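Local coordinates for peroxisomal acyl-coenzyme A oxidase 1 (Arabidopsis thaliana, PDB 1W07), which desaturates long- and medium-chain acyl-CoAs to 2-trans-enoyl-CoAs in peroxisomal beta-oxidation, using FAD and passing electrons to oxygen to give hydrogen peroxide, at residues E488-A491 with L492-V496; A522-A525 with H526-I530; G453-A456 with Y457-R460; H565-L568 with G569-L572; G511-E514 with L515-D518. The protein carries 1 engineered substitution. All blocks are in the same frame, centred on the assembly; numbering follows the deposited sequence.

In the fold
Contacts 1, 2 and 4, on helices or a helix junction, and contact 3, on a loop with a 3-10 segment, form one connected cluster. Arg-490 of contact 1 is at its middle: NH1 donates to Gln-528 OE1 of contact 2 over 2.8 Å, and NH2 makes a salt bridge to Asp-570 OD2 of contact 4 at 2.9 Å. Tyr-457 OH of contact 3 lies 2.8 Å from His-526 ND1 of contact 2. Contact 5 touches none of contacts 1, 3 and 4, its centre about 16 Å from that of contact 1, but adjoins contact 2 on helix 516-538. Ile-524 has its side chain about 12 Å from a bound FAD, Leu-516 about 4 Å from one.

Contact 1. Residues E488-A491 with L492-V496; sequences EARA and LRMAV
Met-494 folds back over the preceding turn of helix 480-503 and meets Arg-490 along most of its length. Its CB lies 3.5 Å from Arg-490 O, the carbonyl that also accepts the backbone N-H of Met-494. Because CG stands anti to the carbonyl carbon (chi1 -67°), the chain heads toward the earlier turn, and CG comes to 3.1 Å from Arg-490 O. Next, SD is 3.7 Å from Arg-490 NE, approaching the guanidinium at a slant. The terminal CE, turned off by the bend at chi3 (83°), reaches Asp-570. The thioether thus packs against a guanidinium whose NE, NH1 and NH2 are all hydrogen-bonded elsewhere, with Gln-528 and Asp-570 at its tip. Backbone bonds of the i to i+4 kind run alongside, as from Leu-492 N to Glu-488 O at 2.9 Å. On the face carrying Arg-490 and Met-494 the helix packs against Ala-525 of helix 516-538 and against helix 568-572, whereas Leu-492 rests on Ala-461 and Leu-464 of helix 461-464.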
# COMPACT_ATOMS: atom_id res chain seq x y z
N GLU B 488 -22.58 16.66 -9.82
CA GLU B 488 -23.93 16.09 -9.82
C GLU B 488 -24.22 15.50 -11.19
O GLU B 488 -24.71 14.37 -11.30
CB GLU B 488 -24.98 17.15 -9.46
CG GLU B 488 -24.84 17.75 -8.07
CD GLU B 488 -25.91 18.76 -7.76
OE1 GLU B 488 -26.39 19.42 -8.70
OE2 GLU B 488 -26.27 18.92 -6.57
N ALA B 489 -23.91 16.25 -12.24
CA ALA B 489 -24.13 15.77 -13.60
C ALA B 489 -23.33 14.50 -13.88
O ALA B 489 -23.85 13.53 -14.43
CB ALA B 489 -23.74 16.86 -14.59
N ARG B 490 -22.06 14.52 -13.51
CA ARG B 490 -21.20 13.37 -13.72
C ARG B 490 -21.73 12.10 -13.03
O ARG B 490 -21.74 11.02 -13.62
CB ARG B 490 -19.78 13.70 -13.24
CG ARG B 490 -18.84 12.52 -13.15
CD ARG B 490 -18.52 12.21 -11.70
NE ARG B 490 -17.50 11.16 -11.56
CZ ARG B 490 -16.75 11.01 -10.48
NH1 ARG B 490 -16.90 11.84 -9.44
NH2 ARG B 490 -15.85 10.04 -10.42
N ALA B 491 -22.18 12.25 -11.79
CA ALA B 491 -22.72 11.13 -11.03
C ALA B 491 -24.05 10.65 -11.61
O ALA B 491 -24.24 9.45 -11.84
CB ALA B 491 -22.90 11.53 -9.58
N LEU B 492 -24.96 11.58 -11.83
CA LEU B 492 -26.28 11.26 -12.38
C LEU B 492 -26.13 10.60 -13.74
O LEU B 492 -26.80 9.61 -14.04
CB LEU B 492 -27.12 12.53 -12.51
CG LEU B 492 -28.51 12.38 -13.15
CD1 LEU B 492 -29.35 11.37 -12.37
CD2 LEU B 492 -29.21 13.72 -13.16
N ARG B 493 -25.26 11.16 -14.57
CA ARG B 493 -25.02 10.64 -15.90
C ARG B 493 -24.56 9.18 -15.86
O ARG B 493 -25.07 8.34 -16.60
CB ARG B 493 -23.96 11.50 -16.60
CG ARG B 493 -23.40 10.92 -17.88
CD ARG B 493 -24.42 10.87 -18.99
NE ARG B 493 -23.96 11.59 -20.18
CZ ARG B 493 -24.61 11.60 -21.34
NH1 ARG B 493 -25.75 10.93 -21.45
NH2 ARG B 493 -24.14 12.28 -22.37
N MET B 494 -23.60 8.89 -14.99
CA MET B 494 -23.09 7.53 -14.85
C MET B 494 -24.18 6.58 -14.36
O MET B 494 -24.28 5.46 -14.84
CB MET B 494 -21.89 7.51 -13.88
CG MET B 494 -20.66 8.24 -14.42
SD MET B 494 -19.29 8.44 -13.25
CE MET B 494 -18.47 6.87 -13.38
N ALA B 495 -24.99 7.03 -13.41
CA ALA B 495 -26.05 6.20 -12.86
C ALA B 495 -27.14 5.93 -13.91
O ALA B 495 -27.59 4.79 -14.07
CB ALA B 495 -26.66 6.87 -11.66
N VAL B 496 -27.56 6.97 -14.62
CA VAL B 496 -28.59 6.82 -15.64
C VAL B 496 -28.11 5.88 -16.74
O VAL B 496 -28.88 5.11 -17.29
CB VAL B 496 -28.96 8.19 -16.26
CG1 VAL B 496 -29.89 7.98 -17.45
CG2 VAL B 496 -29.63 9.05 -15.20

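Contact 2. Residues A522-A525 with H526-I530; sequences AAIA and HCQLI
Successive turns of helix 516-538, a long helix within the helical C-terminal part of the enzyme, meet here through Ile-524 and Gln-528. The amide of Gln-528 lies against the CG2 branch of Ile-524, with NE2 at 3.6 Å and CD at 3.7 Å from that methyl. Extended beyond CG (chi2 173°), the glutamine chain carries the amide out alongside CG2. Nearer the backbone, Gln-528 CG sits 3.2 Å from Ile-524 O. The same carbonyl accepts the Gln-528 backbone N-H at 2.9 Å, so the side chain starts off pressed to the bonded turn. OE1 accepts a bond from Arg-490, which orients the amide. Elsewhere on the helix, His-526 begins close to the backbone, its CB 3.4 Å from Ala-523 O. With CG turned away from the backbone N (chi1 175°), its ring leans out of the helix, and CG1 of Ile-530 lies 4.3 Å above one face, offset toward the rim. ND1 is hydrogen-bonded to Tyr-457, tying the ring to the loop before helix 461-464. Ile-524, Cys-527 and Gln-528 rest on Leu-383 of helix 370-398, and Ala-523 on Gln-431 and Val-434 of helix 427-443. Such a buried segment, contacted by helices on several flanks, belongs to the all-helical bundle that completes the acyl-CoA oxidase fold.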
# COMPACT_ATOMS: atom_id res chain seq x y z
N ALA B 522 -20.09 4.22 -10.57
CA ALA B 522 -21.17 5.19 -10.44
C ALA B 522 -21.46 5.49 -8.97
O ALA B 522 -21.75 6.63 -8.60
CB ALA B 522 -22.46 4.67 -11.12
N ALA B 523 -21.39 4.45 -8.14
CA ALA B 523 -21.63 4.60 -6.71
C ALA B 523 -20.51 5.45 -6.09
O ALA B 523 -20.76 6.27 -5.21
CB ALA B 523 -21.70 3.22 -6.04
N ILE B 524 -19.29 5.25 -6.56
CA ILE B 524 -18.15 6.02 -6.07
C ILE B 524 -18.33 7.49 -6.43
O ILE B 524 -18.07 8.36 -5.61
CB ILE B 524 -16.81 5.50 -6.65
CG1 ILE B 524 -16.42 4.21 -5.92
CG2 ILE B 524 -15.72 6.57 -6.54
CD1 ILE B 524 -15.27 3.49 -6.56
N ALA B 525 -18.77 7.76 -7.67
CA ALA B 525 -18.99 9.14 -8.11
C ALA B 525 -20.04 9.81 -7.23
O ALA B 525 -19.92 10.98 -6.89
CB ALA B 525 -19.42 9.19 -9.60
N HIS B 526 -21.08 9.06 -6.86
CA HIS B 526 -22.12 9.59 -6.00
C HIS B 526 -21.55 9.96 -4.63
O HIS B 526 -21.77 11.06 -4.13
CB HIS B 526 -23.23 8.56 -5.82
CG HIS B 526 -24.29 8.99 -4.86
ND1 HIS B 526 -25.20 9.99 -5.14
CD2 HIS B 526 -24.61 8.53 -3.62
CE1 HIS B 526 -26.02 10.13 -4.12
NE2 HIS B 526 -25.69 9.26 -3.19
N CYS B 527 -20.79 9.05 -4.03
CA CYS B 527 -20.16 9.31 -2.73
C CYS B 527 -19.21 10.50 -2.77
O CYS B 527 -19.12 11.25 -1.78
CB CYS B 527 -19.39 8.08 -2.25
SG CYS B 527 -20.46 6.69 -1.96
N GLN B 528 -18.48 10.68 -3.87
CA GLN B 528 -17.55 11.80 -3.99
C GLN B 528 -18.32 13.11 -4.03
O GLN B 528 -17.91 14.10 -3.43
CB GLN B 528 -16.67 11.65 -5.24
CG GLN B 528 -15.69 10.48 -5.14
CD GLN B 528 -14.93 10.21 -6.44
OE1 GLN B 528 -15.41 10.51 -7.53
NE2 GLN B 528 -13.76 9.59 -6.31
N LEU B 529 -19.44 13.11 -4.74
CA LEU B 529 -20.29 14.30 -4.82
C LEU B 529 -20.70 14.69 -3.40
O LEU B 529 -20.65 15.86 -3.04
CB LEU B 529 -21.54 14.00 -5.65
CG LEU B 529 -22.71 14.99 -5.53
CD1 LEU B 529 -22.31 16.38 -6.02
CD2 LEU B 529 -23.88 14.45 -6.32
N ILE B 530 -21.10 13.70 -2.60
CA ILE B 530 -21.51 13.97 -1.22
C ILE B 530 -20.37 14.65 -0.43
O ILE B 530 -20.59 15.63 0.28
CB ILE B 530 -21.93 12.65 -0.53
CG1 ILE B 530 -23.20 12.10 -1.18
CG2 ILE B 530 -22.13 12.88 0.96
CD1 ILE B 530 -23.68 10.75 -0.62

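Contact 3. Residues G453-A456 with Y457-R460; sequences GTTA and YMGR
The ring of Tyr-457 turns its edge to the carbonyl of Thr-454: Thr-454 O lies near the ring plane, 3.2 Å from Tyr-457 CE2. CG occupies the crowded position between backbone N and carbonyl carbon (chi1 74°), which carries the ring back along the chain toward Thr-454. CG of Met-458 lies over one face of the ring near its rim, 3.5 Å above the plane. Met-458 in turn reaches back to Thr-455, where SD lies 3.8 Å from CB of the threonine. The turn beneath is closed by Met-458 N, which donates to Thr-455 O over 2.9 Å from well above the carbonyl plane, 57° out of it. A water then bridges the chain, giving a bond to Gly-453 O and accepting one from Tyr-457 N, each at 3.3 Å. Further out, Tyr-457 OH is hydrogen-bonded to His-526, and the ring also lies against Ala-491 and Leu-492 of helix 480-503. Thr-455 OG1 is held by Val-452 O, while Met-458 packs on Leu-438, Thr-441 and Val-442 of helix 427-443. Bonds from residue i+3 back to residue i, repeated from Arg-460 N to Tyr-457 O, mark a short 3-10 segment leading up to helix 461-464, with Arg-460 at the N-cap position.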
# COMPACT_ATOMS: atom_id res chain seq x y z
N GLY B 453 -32.81 14.55 0.25
CA GLY B 453 -31.53 14.23 0.86
C GLY B 453 -30.34 14.38 -0.06
O GLY B 453 -30.23 15.37 -0.80
N THR B 454 -29.45 13.39 -0.03
CA THR B 454 -28.24 13.41 -0.85
C THR B 454 -28.47 12.98 -2.29
O THR B 454 -27.54 12.98 -3.09
CB THR B 454 -27.13 12.51 -0.25
OG1 THR B 454 -27.62 11.17 -0.11
CG2 THR B 454 -26.70 13.04 1.10
N THR B 455 -29.71 12.61 -2.62
CA THR B 455 -30.05 12.19 -3.98
C THR B 455 -31.02 13.17 -4.62
O THR B 455 -31.56 12.92 -5.70
CB THR B 455 -30.69 10.78 -3.98
OG1 THR B 455 -31.91 10.80 -3.22
CG2 THR B 455 -29.75 9.76 -3.35
N ALA B 456 -31.25 14.30 -3.96
CA ALA B 456 -32.16 15.32 -4.47
C ALA B 456 -31.75 15.77 -5.87
O ALA B 456 -32.61 15.98 -6.74
CB ALA B 456 -32.19 16.51 -3.52
N TYR B 457 -30.45 15.90 -6.09
CA TYR B 457 -29.96 16.33 -7.39
C TYR B 457 -30.44 15.41 -8.49
O TYR B 457 -30.61 15.83 -9.63
CB TYR B 457 -28.43 16.38 -7.38
CG TYR B 457 -27.76 15.01 -7.41
CD1 TYR B 457 -27.24 14.49 -8.60
CD2 TYR B 457 -27.65 14.25 -6.25
CE1 TYR B 457 -26.63 13.23 -8.63
CE2 TYR B 457 -27.04 12.98 -6.27
CZ TYR B 457 -26.53 12.48 -7.46
OH TYR B 457 -25.95 11.23 -7.47
N MET B 458 -30.64 14.14 -8.14
CA MET B 458 -31.08 13.16 -9.13
C MET B 458 -32.46 13.52 -9.65
O MET B 458 -32.93 12.94 -10.62
CB MET B 458 -31.10 11.76 -8.52
CG MET B 458 -29.72 11.26 -8.09
SD MET B 458 -29.74 9.58 -7.41
CE MET B 458 -29.51 8.61 -8.94
N GLY B 459 -33.09 14.50 -9.01
CA GLY B 459 -34.40 14.94 -9.43
C GLY B 459 -34.30 15.97 -10.55
O GLY B 459 -35.17 16.05 -11.42
N ARG B 460 -33.24 16.76 -10.51
CA ARG B 460 -33.03 17.80 -11.51
C ARG B 460 -32.27 17.26 -12.72
O ARG B 460 -31.42 17.94 -13.29
CB ARG B 460 -32.26 18.97 -10.89
CG ARG B 460 -33.06 19.72 -9.84
CD ARG B 460 -32.31 20.91 -9.25
NE ARG B 460 -31.45 20.55 -8.12
CZ ARG B 460 -30.23 20.05 -8.22
NH1 ARG B 460 -29.69 19.83 -9.42
NH2 ARG B 460 -29.54 19.76 -7.13
O HOH W 1 -28.63 16.47 -3.41

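Contact 4. Residues H565-L568 with G569-L572; sequences HKHL and GDFL
His-567 and Asp-570 lie side by side and point the same way, their imidazole and carboxylate planes only 9° apart. The groups are neighbours rather than partners: OD2 of Asp-570 is 3.7 Å from CB and 4.0 Å from ND1 of His-567, approaching the ring obliquely. Beneath them Asp-570 N donates to His-567 O over 2.8 Å, well off the carbonyl plane, as the chain turns from helix 548-566 into helix 568-572. The ring of Phe-571 comes in edge-on to that carbonyl: His-567 O lies in the plane of the Phe-571 ring, 3.4 Å from CD1. Leu-568 and Leu-572 slant across one another on a different flank, CG of Leu-568 lying 3.9 Å from CD1 of Leu-572. A nearly straight bond runs alongside from Leu-572 N to Leu-568 O at 3.0 Å. Leu-568 and Leu-572 also pack on Gly-569 and Ser-573 of the second subunit, respectively, while Phe-571 meets Phe-487 edge-to-face. The leucines thus face the dimer partner, whereas His-567, Asp-570 and Phe-571 face Arg-490 and helix 480-503. Asp-570 OD2 takes the salt bridge from Arg-490, and His-567 packs on that arginine as well, so the carboxylate might favour a protonated imidazole while the guanidinium would probably oppose it.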
# COMPACT_ATOMS: atom_id res chain seq x y z
N HIS B 565 -9.90 15.99 -12.08
CA HIS B 565 -8.77 15.62 -12.92
C HIS B 565 -8.53 14.11 -12.90
O HIS B 565 -8.35 13.48 -13.96
CB HIS B 565 -7.52 16.36 -12.46
CG HIS B 565 -6.29 16.05 -13.26
ND1 HIS B 565 -5.51 14.94 -13.01
CD2 HIS B 565 -5.72 16.70 -14.29
CE1 HIS B 565 -4.50 14.93 -13.86
NE2 HIS B 565 -4.60 15.98 -14.65
N LYS B 566 -8.54 13.52 -11.71
CA LYS B 566 -8.32 12.08 -11.58
C LYS B 566 -9.38 11.25 -12.31
O LYS B 566 -9.07 10.19 -12.86
CB LYS B 566 -8.29 11.71 -10.09
CG LYS B 566 -8.11 10.22 -9.81
CD LYS B 566 -7.99 9.96 -8.31
CE LYS B 566 -7.95 8.47 -7.98
NZ LYS B 566 -6.86 7.75 -8.70
N HIS B 567 -10.61 11.73 -12.33
CA HIS B 567 -11.71 11.02 -12.99
C HIS B 567 -12.19 11.82 -14.20
O HIS B 567 -13.36 11.75 -14.56
CB HIS B 567 -12.86 10.83 -12.02
CG HIS B 567 -12.52 9.96 -10.85
ND1 HIS B 567 -12.31 8.60 -10.97
CD2 HIS B 567 -12.34 10.25 -9.54
CE1 HIS B 567 -12.00 8.10 -9.79
NE2 HIS B 567 -12.01 9.08 -8.90
N LEU B 568 -11.28 12.57 -14.80
CA LEU B 568 -11.57 13.41 -15.97
C LEU B 568 -12.48 12.71 -16.99
O LEU B 568 -13.45 13.31 -17.47
CB LEU B 568 -10.26 13.84 -16.64
CG LEU B 568 -10.37 14.80 -17.85
CD1 LEU B 568 -11.04 16.08 -17.40
CD2 LEU B 568 -9.00 15.09 -18.45
N GLY B 569 -12.17 11.46 -17.30
CA GLY B 569 -12.97 10.70 -18.26
C GLY B 569 -14.46 10.71 -17.95
O GLY B 569 -15.27 10.79 -18.87
N ASP B 570 -14.82 10.64 -16.67
CA ASP B 570 -16.23 10.65 -16.25
C ASP B 570 -16.91 11.99 -16.59
O ASP B 570 -18.06 12.01 -17.04
CB ASP B 570 -16.37 10.41 -14.74
CG ASP B 570 -15.90 9.03 -14.29
OD1 ASP B 570 -15.70 8.14 -15.14
OD2 ASP B 570 -15.76 8.85 -13.06
N PHE B 571 -16.21 13.10 -16.34
CA PHE B 571 -16.78 14.42 -16.62
C PHE B 571 -16.87 14.76 -18.12
O PHE B 571 -17.87 15.33 -18.57
CB PHE B 571 -15.97 15.50 -15.88
CG PHE B 571 -16.03 15.40 -14.38
CD1 PHE B 571 -15.26 14.47 -13.70
CD2 PHE B 571 -16.89 16.22 -13.66
CE1 PHE B 571 -15.33 14.35 -12.31
CE2 PHE B 571 -16.97 16.12 -12.27
CZ PHE B 571 -16.19 15.18 -11.59
N LEU B 572 -15.83 14.43 -18.88
CA LEU B 572 -15.84 14.71 -20.32
C LEU B 572 -16.90 13.92 -21.08
O LEU B 572 -17.30 14.30 -22.18
CB LEU B 572 -14.46 14.43 -20.93
CG LEU B 572 -13.35 15.42 -20.59
CD1 LEU B 572 -12.07 15.02 -21.31
CD2 LEU B 572 -13.79 16.83 -21.00

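Contact 5. Residues G511-E514 with L515-D518; sequences GFQE and LLAD
Phe-512 and Leu-516 form the tight part of this contact, their side chains crossing at about a right angle. CD2 of Leu-516 is 3.7 Å from CE2 of Phe-512 and meets the ring obliquely. Gln-513 lies beside the same leucine and points the same way; its chain is bent at chi2 (-51°), which brings OE1 to 3.5 Å from Leu-516 CD1, while NE2 is hydrogen-bonded to Glu-509. On another flank Leu-515 closes over the last turn of helix 508-514, its CG 3.5 Å from Gly-511 O, the carbonyl that also takes the Leu-515 N-H at 3.0 Å. The junction on the Glu-514 side is more loosely joined. Leu-515 leaves helical geometry, and a water bridges the break, giving a bond to Glu-514 O and accepting one from Ala-517 N, both at 2.9 Å. The Glu-514 carboxylate makes a long, weak ion pair with Arg-590 of the second subunit. This kink joins helix 508-514 to helix 516-538 at the dimer interface. Leu-515 faces Leu-502 of helix 480-503, and Phe-512 makes a cation-pi contact with Arg-436 of helix 427-443, while Leu-516, on Leu-432 of that helix, also meets Thr-329 of the second subunit, a position within the FAD pocket, and its side chain lies about 4 Å from a bound FAD.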
# COMPACT_ATOMS: atom_id res chain seq x y z
N GLY B 511 -27.87 -8.84 -15.53
CA GLY B 511 -27.30 -7.60 -16.03
C GLY B 511 -26.51 -6.87 -14.95
O GLY B 511 -25.44 -6.31 -15.22
N PHE B 512 -27.04 -6.89 -13.74
CA PHE B 512 -26.39 -6.24 -12.60
C PHE B 512 -25.01 -6.85 -12.39
O PHE B 512 -24.03 -6.12 -12.17
CB PHE B 512 -27.23 -6.43 -11.33
CG PHE B 512 -26.83 -5.52 -10.20
CD1 PHE B 512 -27.39 -4.25 -10.07
CD2 PHE B 512 -25.87 -5.92 -9.27
CE1 PHE B 512 -27.01 -3.40 -9.04
CE2 PHE B 512 -25.48 -5.07 -8.22
CZ PHE B 512 -26.05 -3.81 -8.11
N GLN B 513 -24.92 -8.18 -12.46
CA GLN B 513 -23.66 -8.90 -12.28
C GLN B 513 -22.67 -8.63 -13.41
O GLN B 513 -21.46 -8.53 -13.19
CB GLN B 513 -23.92 -10.41 -12.18
CG GLN B 513 -24.66 -10.83 -10.91
CD GLN B 513 -24.02 -10.29 -9.63
OE1 GLN B 513 -22.81 -10.39 -9.44
NE2 GLN B 513 -24.84 -9.72 -8.75
N GLU B 514 -23.19 -8.52 -14.63
CA GLU B 514 -22.36 -8.24 -15.79
C GLU B 514 -21.73 -6.85 -15.69
O GLU B 514 -20.56 -6.66 -16.04
CB GLU B 514 -23.22 -8.34 -17.06
CG GLU B 514 -22.46 -8.18 -18.37
CD GLU B 514 -21.37 -9.22 -18.54
OE1 GLU B 514 -21.57 -10.36 -18.09
OE2 GLU B 514 -20.32 -8.90 -19.14
N LEU B 515 -22.50 -5.87 -15.22
CA LEU B 515 -22.02 -4.50 -15.12
C LEU B 515 -21.53 -4.08 -13.73
O LEU B 515 -21.48 -2.89 -13.42
CB LEU B 515 -23.12 -3.55 -15.59
CG LEU B 515 -23.73 -3.82 -16.97
CD1 LEU B 515 -24.85 -2.85 -17.22
CD2 LEU B 515 -22.68 -3.68 -18.06
N LEU B 516 -21.14 -5.05 -12.91
CA LEU B 516 -20.68 -4.75 -11.55
C LEU B 516 -19.63 -3.65 -11.49
O LEU B 516 -19.75 -2.73 -10.68
CB LEU B 516 -20.11 -5.99 -10.86
CG LEU B 516 -21.08 -6.97 -10.19
CD1 LEU B 516 -20.29 -7.92 -9.32
CD2 LEU B 516 -22.09 -6.22 -9.33
N ALA B 517 -18.60 -3.74 -12.33
CA ALA B 517 -17.54 -2.74 -12.33
C ALA B 517 -18.12 -1.35 -12.61
O ALA B 517 -17.78 -0.38 -11.93
CB ALA B 517 -16.45 -3.11 -13.39
N ASP B 518 -18.99 -1.25 -13.60
CA ASP B 518 -19.59 0.04 -13.93
C ASP B 518 -20.43 0.59 -12.79
O ASP B 518 -20.45 1.80 -12.53
CB ASP B 518 -20.48 -0.09 -15.18
CG ASP B 518 -19.68 -0.34 -16.45
OD1 ASP B 518 -18.60 -0.97 -16.38
OD2 ASP B 518 -20.13 0.08 -17.53
O HOH W 2 -18.55 -4.94 -14.95